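Local coordinates for protein lysozyme, putative (Bacillus anthracis, PDB 2WAG) that probably cleaves the glycan backbone of bacterial cell-wall peptidoglycan as a family GH25 lysozyme, by a mechanism thought to retain anomeric configuration through a neighbouring group, at residues A[17-22]-A[39-44]; A[79-84]-A[123-128]. One frame throughout, in Å; residues are numbered along the deposited sequence.

Contact 1: residues A[17-22]-A[39-44]; sequences KGVDVA and KFAFIK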
loop_
_atom_site.group_PDB
_atom_site.type_symbol
_atom_site.label_atom_id
_atom_site.label_comp_id
_atom_site.label_asym_id
_atom_site.label_seq_id
_atom_site.Cartn_x
_atom_site.Cartn_y
_atom_site.Cartn_z
ATOM N N LYS A 17 -3.685 -19.106 -7.620
ATOM C CA LYS A 17 -3.048 -17.840 -7.264
ATOM C C LYS A 17 -2.612 -17.084 -8.515
ATOM O O LYS A 17 -2.286 -17.709 -9.531
ATOM C CB LYS A 17 -1.810 -18.141 -6.397
ATOM C CG LYS A 17 -1.058 -16.934 -5.861
ATOM C CD LYS A 17 0.060 -17.328 -4.856
ATOM C CE LYS A 17 1.134 -18.221 -5.476
ATOM N NZ LYS A 17 2.191 -18.585 -4.465
ATOM N N GLY A 18 -2.552 -15.761 -8.441
ATOM C CA GLY A 18 -2.091 -14.978 -9.584
ATOM C C GLY A 18 -1.728 -13.571 -9.202
ATOM O O GLY A 18 -1.919 -13.162 -8.069
ATOM N N VAL A 19 -1.218 -12.838 -10.155
ATOM C CA VAL A 19 -0.742 -11.494 -9.891
ATOM C C VAL A 19 -1.532 -10.435 -10.636
ATOM O O VAL A 19 -2.227 -10.738 -11.535
ATOM C CB VAL A 19 0.759 -11.343 -10.348
ATOM C CG1 VAL A 19 1.647 -12.420 -9.709
ATOM C CG2 VAL A 19 0.891 -11.376 -11.903
ATOM N N ASP A 20 -1.380 -9.191 -10.181
ATOM C CA ASP A 20 -1.792 -8.052 -11.002
ATOM C C ASP A 20 -0.644 -7.070 -10.963
ATOM O O ASP A 20 0.006 -6.944 -9.927
ATOM C CB ASP A 20 -3.139 -7.432 -10.576
ATOM C CG ASP A 20 -3.097 -6.816 -9.225
ATOM O OD1 ASP A 20 -3.439 -7.527 -8.285
ATOM O OD2 ASP A 20 -2.735 -5.636 -9.109
ATOM N N VAL A 21 -0.366 -6.442 -12.098
ATOM C CA VAL A 21 0.781 -5.560 -12.223
ATOM C C VAL A 21 0.461 -4.338 -13.060
ATOM O O VAL A 21 -0.470 -4.351 -13.884
ATOM C CB VAL A 21 2.009 -6.277 -12.873
ATOM C CG1 VAL A 21 2.415 -7.507 -12.071
ATOM C CG2 VAL A 21 1.737 -6.618 -14.334
ATOM N N ALA A 22 1.266 -3.299 -12.858
ATOM C CA ALA A 22 1.274 -2.098 -13.685
ATOM C C ALA A 22 2.731 -1.754 -13.939
ATOM O O ALA A 22 3.645 -2.503 -13.534
ATOM C CB ALA A 22 0.547 -0.953 -12.979
ATOM N N LYS A 39 -0.948 -18.723 -11.713
ATOM C CA LYS A 39 -1.810 -19.247 -12.768
ATOM C C LYS A 39 -2.439 -18.185 -13.633
ATOM O O LYS A 39 -2.976 -18.492 -14.701
ATOM C CB LYS A 39 -2.869 -20.187 -12.202
ATOM C CG LYS A 39 -2.218 -21.497 -11.777
ATOM C CD LYS A 39 -3.213 -22.551 -11.460
ATOM C CE LYS A 39 -2.495 -23.762 -10.926
ATOM N NZ LYS A 39 -1.739 -24.447 -12.007
ATOM N N PHE A 40 -2.408 -16.942 -13.170
ATOM C CA PHE A 40 -3.042 -15.860 -13.916
ATOM C C PHE A 40 -2.349 -14.550 -13.643
ATOM O O PHE A 40 -1.636 -14.391 -12.641
ATOM C CB PHE A 40 -4.561 -15.750 -13.636
ATOM C CG PHE A 40 -4.926 -15.390 -12.203
ATOM C CD1 PHE A 40 -5.083 -14.070 -11.815
ATOM C CD2 PHE A 40 -5.196 -16.390 -11.278
ATOM C CE1 PHE A 40 -5.449 -13.749 -10.490
ATOM C CE2 PHE A 40 -5.567 -16.099 -9.968
ATOM C CZ PHE A 40 -5.692 -14.763 -9.567
ATOM N N ALA A 41 -2.599 -13.604 -14.529
ATOM C CA ALA A 41 -2.140 -12.243 -14.415
ATOM C C ALA A 41 -3.208 -11.282 -14.937
ATOM O O ALA A 41 -3.758 -11.510 -15.940
ATOM C CB ALA A 41 -0.859 -12.051 -15.101
ATOM N N PHE A 42 -3.449 -10.223 -14.204
ATOM C CA PHE A 42 -4.192 -9.078 -14.728
ATOM C C PHE A 42 -3.221 -7.909 -14.858
ATOM O O PHE A 42 -2.559 -7.533 -13.883
ATOM C CB PHE A 42 -5.356 -8.712 -13.806
ATOM C CG PHE A 42 -6.517 -9.682 -13.868
ATOM C CD1 PHE A 42 -7.375 -9.687 -14.965
ATOM C CD2 PHE A 42 -6.741 -10.585 -12.848
ATOM C CE1 PHE A 42 -8.449 -10.569 -15.026
ATOM C CE2 PHE A 42 -7.823 -11.481 -12.907
ATOM C CZ PHE A 42 -8.665 -11.465 -14.000
ATOM N N ILE A 43 -3.114 -7.361 -16.063
ATOM C CA ILE A 43 -2.119 -6.368 -16.382
ATOM C C ILE A 43 -2.789 -5.033 -16.632
ATOM O O ILE A 43 -3.746 -4.957 -17.400
ATOM C CB ILE A 43 -1.361 -6.800 -17.662
ATOM C CG1 ILE A 43 -0.707 -8.179 -17.485
ATOM C CG2 ILE A 43 -0.344 -5.725 -18.102
ATOM C CD1 ILE A 43 -0.267 -8.771 -18.797
ATOM N N LYS A 44 -2.314 -3.957 -16.004
ATOM C CA LYS A 44 -2.912 -2.642 -16.269
ATOM C C LYS A 44 -2.690 -2.241 -17.724
ATOM O O LYS A 44 -1.546 -2.258 -18.199
ATOM C CB LYS A 44 -2.311 -1.564 -15.384
ATOM C CG LYS A 44 -3.026 -0.235 -15.598
ATOM C CD LYS A 44 -2.475 0.865 -14.688
ATOM C CE LYS A 44 -3.159 2.198 -14.984
ATOM N NZ LYS A 44 -2.562 3.287 -14.155
#
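Lys17 O takes a nearly straight hydrogen bond from Lys39 N (2.8 Å), where two parallel strands of a beta-alpha-beta unit in the TIM-barrel-type domain come together; helix 30-34 lies between them in sequence. Gly18, with no side chain, leaves its CA bare to lie 3.5 Å above the centre of the Phe40 ring, a CH-pi contact. A chi1 of 64° sets Phe40 CG between its own backbone N and carbonyl carbon, and the ring lies over the backbone at Gly18; Phe182 meets the same ring edge-to-face. Val19 is gripped at both backbone ends, N giving to Phe40 O and O accepting from Phe42 N, while its CG2 packs 3.7 Å from Ala41 CB. These small apolar groups suit the side covered by Trp30 of helix 30-34. Asp20 faces the other way, beside Phe42: its CA lies 3.0 Å from Phe42 O, and its OD1 accepts from Gln184 and Asn204. Val21 repeats the pattern of Val19, with N bonded to Phe42 O and O to Lys44 N (2.8 Å). At Ala22 the strand has ended, and the methyl CB rests 3.8 Å from Lys44 CB, at the base of an extended lysine chain.

Contact 2: residues A[79-84]-A[123-128]; sequences DSKGET and TKELSV. With SO4 (sulfate ion), chain G.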
loop_
_atom_site.group_PDB
_atom_site.type_symbol
_atom_site.label_atom_id
_atom_site.label_comp_id
_atom_site.label_asym_id
_atom_site.label_seq_id
_atom_site.Cartn_x
_atom_site.Cartn_y
_atom_site.Cartn_z
ATOM N N ASP A 79 -13.693 11.311 -13.552
ATOM C CA ASP A 79 -13.764 12.612 -14.212
ATOM C C ASP A 79 -13.905 12.595 -15.715
ATOM O O ASP A 79 -13.795 13.646 -16.344
ATOM C CB ASP A 79 -12.586 13.466 -13.771
ATOM C CG ASP A 79 -12.766 13.933 -12.350
ATOM O OD1 ASP A 79 -13.701 14.710 -12.083
ATOM O OD2 ASP A 79 -12.027 13.466 -11.469
ATOM N N SER A 80 -14.165 11.426 -16.299
ATOM C CA SER A 80 -14.520 11.365 -17.714
ATOM C C SER A 80 -15.604 10.334 -17.950
ATOM O O SER A 80 -15.904 9.501 -17.084
ATOM C CB SER A 80 -13.313 11.076 -18.589
ATOM O OG SER A 80 -12.703 9.860 -18.222
ATOM N N LYS A 81 -16.227 10.404 -19.118
ATOM C CA LYS A 81 -17.387 9.551 -19.370
ATOM C C LYS A 81 -17.022 8.079 -19.501
ATOM O O LYS A 81 -15.948 7.734 -19.984
ATOM C CB LYS A 81 -18.123 10.016 -20.626
ATOM C CG LYS A 81 -18.844 11.357 -20.463
ATOM C CD LYS A 81 -19.661 11.685 -21.700
ATOM C CE LYS A 81 -18.820 11.504 -22.957
ATOM N NZ LYS A 81 -17.829 12.590 -23.194
ATOM N N GLY A 82 -17.958 7.231 -19.102
ATOM C CA GLY A 82 -17.773 5.786 -19.237
ATOM C C GLY A 82 -17.543 5.401 -20.682
ATOM O O GLY A 82 -16.741 4.535 -20.988
ATOM N N GLU A 83 -18.257 6.049 -21.603
ATOM C CA GLU A 83 -18.134 5.659 -22.995
ATOM C C GLU A 83 -16.714 5.868 -23.507
ATOM O O GLU A 83 -16.160 5.029 -24.193
ATOM C CB GLU A 83 -19.139 6.443 -23.867
ATOM C CG GLU A 83 -18.969 6.133 -25.347
ATOM C CD GLU A 83 -19.784 7.038 -26.250
ATOM O OE1 GLU A 83 -19.714 8.281 -26.095
ATOM O OE2 GLU A 83 -20.478 6.489 -27.125
ATOM N N THR A 84 -16.114 7.011 -23.161
ATOM C CA THR A 84 -14.765 7.318 -23.586
ATOM C C THR A 84 -13.728 6.403 -22.917
ATOM O O THR A 84 -12.760 5.984 -23.530
ATOM C CB THR A 84 -14.457 8.801 -23.337
ATOM O OG1 THR A 84 -14.723 9.134 -21.968
ATOM C CG2 THR A 84 -15.377 9.613 -24.176
ATOM N N THR A 123 -22.627 5.136 -10.999
ATOM C CA THR A 123 -23.483 4.153 -11.664
ATOM C C THR A 123 -23.676 4.477 -13.142
ATOM O O THR A 123 -23.619 3.603 -13.986
ATOM C CB THR A 123 -24.825 4.033 -10.947
ATOM O OG1 THR A 123 -24.607 3.612 -9.596
ATOM C CG2 THR A 123 -25.751 3.030 -11.665
ATOM N N LYS A 124 -23.904 5.754 -13.462
ATOM C CA LYS A 124 -24.136 6.102 -14.866
ATOM C C LYS A 124 -22.946 5.705 -15.736
ATOM O O LYS A 124 -23.087 5.069 -16.790
ATOM C CB LYS A 124 -24.354 7.619 -15.053
ATOM C CG LYS A 124 -25.652 8.159 -14.525
ATOM C CD LYS A 124 -25.739 9.669 -14.838
ATOM C CE LYS A 124 -26.878 10.345 -14.139
ATOM N NZ LYS A 124 -27.049 11.737 -14.656
ATOM N N GLU A 125 -21.748 6.118 -15.320
ATOM C CA GLU A 125 -20.601 5.975 -16.187
ATOM C C GLU A 125 -20.051 4.549 -16.164
ATOM O O GLU A 125 -19.679 3.997 -17.198
ATOM C CB GLU A 125 -19.507 6.987 -15.813
ATOM C CG GLU A 125 -20.000 8.442 -15.800
ATOM C CD GLU A 125 -20.671 8.879 -17.091
ATOM O OE1 GLU A 125 -20.332 8.354 -18.165
ATOM O OE2 GLU A 125 -21.523 9.804 -17.002
ATOM N N LEU A 126 -20.013 3.954 -14.971
ATOM C CA LEU A 126 -19.510 2.588 -14.873
ATOM C C LEU A 126 -20.445 1.617 -15.632
ATOM O O LEU A 126 -19.990 0.663 -16.262
ATOM C CB LEU A 126 -19.367 2.192 -13.404
ATOM C CG LEU A 126 -18.671 0.878 -13.071
ATOM C CD1 LEU A 126 -17.279 0.860 -13.674
ATOM C CD2 LEU A 126 -18.568 0.815 -11.553
ATOM N N SER A 127 -21.752 1.874 -15.589
ATOM C CA SER A 127 -22.680 0.987 -16.299
ATOM C C SER A 127 -22.494 1.036 -17.805
ATOM O O SER A 127 -22.597 0.011 -18.484
ATOM C CB SER A 127 -24.119 1.337 -15.946
ATOM O OG SER A 127 -24.385 1.102 -14.582
ATOM N N VAL A 128 -22.217 2.229 -18.341
ATOM C CA VAL A 128 -21.897 2.330 -19.754
ATOM C C VAL A 128 -20.624 1.529 -20.087
ATOM O O VAL A 128 -20.570 0.798 -21.077
ATOM C CB VAL A 128 -21.741 3.791 -20.203
ATOM C CG1 VAL A 128 -21.142 3.848 -21.598
ATOM C CG2 VAL A 128 -23.089 4.518 -20.117
HETATM S S SO4 G . -9.518 11.532 -17.123
HETATM O O1 SO4 G . -8.755 11.258 -15.916
HETATM O O2 SO4 G . -9.290 10.788 -18.356
HETATM O O3 SO4 G . -9.866 12.944 -17.327
HETATM O O4 SO4 G . -10.827 10.974 -16.706
HETATM O O HOH W 1 -20.845 7.440 -20.578
HETATM O O HOH W 2 -20.360 7.459 -21.320
#
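Glu125 and Gly82 join two helices of the TIM-barrel-type domain, the carboxylate of helix 119-137 receiving a backbone N-H from the first turn of helix 82-92. The hydrogen bond from Gly82 N to Glu125 OE1 is 2.8 Å long and almost straight, reaching the oxygen on its anti side, 22° out of the carboxylate plane. A bend at chi2 (-54°) swings CD toward the helix start. A glutamate suits this place because the amino end of a helix presents N-H groups that its own turns leave without acceptors, and its positive potential would be expected to favour a carboxylate. A water modelled at two closely spaced sites, so uncertain in position, also links Glu83 N to the same OE1. Within the first turn, in the conformer given, Thr84 OG1 donates to O of Lys81, the N-cap residue (2.7 Å). Just before the helix, Ser80 OG donates to O4 of a sulfate ion, probably from the crystallisation liquor, that Ser77 OG and Ser49 N also bind. Close packing adds to the polar contacts. Having no side chain, Gly82 lets its CA approach Glu125 O to 3.3 Å in a CA-H...O contact. One turn further along the second helix, branched Val128 extends CG1 anti to its backbone N (chi1 169°), where the methyl lies 3.6 Å from Glu83 N and 4.0 Å from Glu83 CB.

From the N terminus, strand 17-21 leads through helix 30-34 to strand 40-47, and contact 1 closes this 16-residue connection in the buried sheet. The chain then forms helix 56-64 and strand 69-75, which pairs with strand 40-47 on its way to 79-84. Contact 2 closes a longer excursion of 38 residues, made of the rest of helix 82-92, strand 103-106 and the start of helix 119-137. The two loops follow in series, neither nested nor crossed. Their centres are about 24 Å apart and their nearest atoms about 13 Å. Contact 1 ties strand to strand; contact 2 ties helix to helix at the surface.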